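Local coordinates for acyl-CoA dehydrogenase domain protein Tcur3481 (Thermomonospora curvata, PDB 6WY9), which probably serves as an FAD-dependent acyl-CoA dehydrogenase, or as one subunit of such an enzyme, oxidising acyl-CoA thioesters, at residues E36-E41 with R189-S194. Sequence-based numbering, arbitrary orientation.
Sequences ESRIDE and RTETTS
R38 meets E191, and R189 meets the backbone of E36, where the N-terminal helical domain abuts the middle beta domain of the acyl-CoA dehydrogenase fold, a worked example of two arginines bridging a domain boundary where the backbones stay well apart. The loop between helices 26-33 and 41-49 supplies R38; the end of strand 185-191 supplies R189 and E191, and the nearest CA atoms, those of R38 and E191, are 9.5 Å apart.

The salt bridge is single-pronged. R38 NH1 lies 2.8 Å from E191 OE2 on a nearly straight hydrogen bond (175°), and the oxygen sits in the guanidinium plane. The carboxylate is turned nearly square to it, its plane 77° from that of the guanidinium, and NH1 meets OE2 from above the carboxylate plane. E191 achieves this reach with CG anti to the backbone N (chi1 -169°) and an extended chain beyond, whereas R38 bends at chi2 and crosses it at about a right angle. The side chain of R195 also salt-bridges E191 OE2, while its carbonyl oxygen accepts from R38 NH1; R38 NE is held by the carbonyl of S35, which together should limit rotation of the guanidinium.

The second arginine binds a backbone atom instead. R189, bent at chi3, presents both terminal nitrogens end-on to the carbonyl oxygen of E36, which lies in the guanidinium plane. E36 OE1, 4.3 Å from R189 NH2, lies well out of that plane and probably adds attraction between charges without a bond. Beside this grip, S37 OG accepts from I39 N in an ST turn. R189 NH2, near the carbonyl plane, is 2.9 Å from E36 O; R189 NH1, above that plane, makes a more bent bond of 3.3 Å to E36 O.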
loop_
_atom_site.group_PDB
_atom_site.type_symbol
_atom_site.label_atom_id
_atom_site.label_comp_id
_atom_site.label_asym_id
_atom_site.label_seq_id
_atom_site.Cartn_x
_atom_site.Cartn_y
_atom_site.Cartn_z
ATOM N N GLU B 36 -21.748 20.056 26.484
ATOM C CA GLU B 36 -21.857 21.143 25.512
ATOM C C GLU B 36 -20.495 21.532 24.948
ATOM O O GLU B 36 -20.364 21.829 23.755
ATOM C CB GLU B 36 -22.519 22.360 26.155
ATOM C CG GLU B 36 -23.904 22.094 26.653
ATOM C CD GLU B 36 -24.911 22.001 25.524
ATOM O OE1 GLU B 36 -24.981 20.931 24.874
ATOM O OE2 GLU B 36 -25.622 23.006 25.280
ATOM N N SER B 37 -19.478 21.552 25.789
ATOM C CA SER B 37 -18.184 22.068 25.386
ATOM C C SER B 37 -17.294 20.997 24.794
ATOM O O SER B 37 -16.329 21.337 24.094
ATOM C CB SER B 37 -17.466 22.683 26.589
ATOM O OG SER B 37 -17.004 21.631 27.436
ATOM N N ARG B 38 -17.566 19.724 25.103
ATOM C CA ARG B 38 -16.657 18.613 24.807
ATOM C C ARG B 38 -15.264 18.827 25.414
ATOM O O ARG B 38 -14.286 18.233 24.954
ATOM C CB ARG B 38 -16.563 18.380 23.285
ATOM C CG ARG B 38 -17.957 18.371 22.632
ATOM C CD ARG B 38 -18.697 17.170 23.214
ATOM N NE ARG B 38 -20.096 17.067 22.792
ATOM C CZ ARG B 38 -20.502 16.476 21.664
ATOM N NH1 ARG B 38 -19.607 15.986 20.797
ATOM N NH2 ARG B 38 -21.799 16.379 21.387
ATOM N N ILE B 39 -15.149 19.631 26.470
ATOM C CA ILE B 39 -13.863 19.930 27.091
ATOM C C ILE B 39 -13.934 19.574 28.571
ATOM O O ILE B 39 -14.843 20.028 29.289
ATOM C CB ILE B 39 -13.488 21.418 26.946
ATOM C CG1 ILE B 39 -13.253 21.793 25.458
ATOM C CG2 ILE B 39 -12.262 21.702 27.830
ATOM C CD1 ILE B 39 -12.962 23.293 25.192
ATOM N N ASP B 40 -12.927 18.867 29.056
ATOM C CA ASP B 40 -12.913 18.475 30.461
ATOM C C ASP B 40 -12.215 19.585 31.231
ATOM O O ASP B 40 -10.982 19.680 31.218
ATOM C CB ASP B 40 -12.211 17.138 30.634
ATOM C CG ASP B 40 -12.257 16.604 32.060
ATOM O OD1 ASP B 40 -12.518 17.365 33.012
ATOM O OD2 ASP B 40 -12.042 15.372 32.208
ATOM N N GLU B 41 -13.012 20.391 31.933
ATOM C CA GLU B 41 -12.472 21.541 32.654
ATOM C C GLU B 41 -11.728 21.101 33.904
ATOM O O GLU B 41 -10.855 21.828 34.403
ATOM C CB GLU B 41 -13.595 22.496 33.036
ATOM C CG GLU B 41 -14.345 23.066 31.875
ATOM C CD GLU B 41 -13.512 24.040 31.051
ATOM O OE1 GLU B 41 -12.453 24.510 31.528
ATOM O OE2 GLU B 41 -13.927 24.326 29.911
ATOM N N ARG B 189 -21.566 26.508 16.109
ATOM C CA ARG B 189 -20.998 25.272 16.628
ATOM C C ARG B 189 -21.174 24.146 15.608
ATOM O O ARG B 189 -22.211 24.040 14.947
ATOM C CB ARG B 189 -21.674 24.927 17.938
ATOM C CG ARG B 189 -21.450 26.004 18.987
ATOM C CD ARG B 189 -22.456 25.961 20.139
ATOM N NE ARG B 189 -22.771 24.606 20.611
ATOM C CZ ARG B 189 -22.082 23.961 21.549
ATOM N NH1 ARG B 189 -21.019 24.556 22.105
ATOM N NH2 ARG B 189 -22.448 22.726 21.937
ATOM N N THR B 190 -20.157 23.302 15.472
ATOM C CA THR B 190 -20.235 22.186 14.532
ATOM C C THR B 190 -19.482 21.000 15.131
ATOM O O THR B 190 -18.342 21.142 15.582
ATOM C CB THR B 190 -19.684 22.591 13.143
ATOM O OG1 THR B 190 -19.919 21.556 12.183
ATOM C CG2 THR B 190 -18.202 22.932 13.173
ATOM N N GLU B 191 -20.132 19.845 15.185
ATOM C CA GLU B 191 -19.506 18.654 15.758
ATOM C C GLU B 191 -18.663 17.908 14.727
ATOM O O GLU B 191 -19.152 17.570 13.648
ATOM C CB GLU B 191 -20.564 17.706 16.334
ATOM C CG GLU B 191 -19.921 16.592 17.159
ATOM C CD GLU B 191 -20.918 15.546 17.622
ATOM O OE1 GLU B 191 -22.035 15.517 17.080
ATOM O OE2 GLU B 191 -20.596 14.756 18.534
ATOM N N THR B 192 -17.423 17.571 15.091
ATOM C CA THR B 192 -16.531 16.898 14.159
ATOM C C THR B 192 -16.389 15.392 14.468
ATOM O O THR B 192 -16.819 14.884 15.492
ATOM C CB THR B 192 -15.155 17.586 14.178
ATOM O OG1 THR B 192 -14.548 17.365 15.450
ATOM C CG2 THR B 192 -15.322 19.085 13.985
ATOM N N THR B 193 -15.709 14.708 13.561
ATOM C CA THR B 193 -15.456 13.277 13.683
ATOM C C THR B 193 -14.995 12.884 15.077
ATOM O O THR B 193 -15.510 11.934 15.667
ATOM C CB THR B 193 -14.381 12.894 12.656
ATOM O OG1 THR B 193 -14.882 13.121 11.336
ATOM C CG2 THR B 193 -13.980 11.418 12.819
ATOM N N SER B 194 -13.998 13.597 15.616
ATOM C CA SER B 194 -13.477 13.266 16.943
ATOM C C SER B 194 -14.471 13.538 18.074
ATOM O O SER B 194 -14.191 13.178 19.231
ATOM C CB SER B 194 -12.183 14.066 17.186
ATOM O OG SER B 194 -12.497 15.440 17.376
#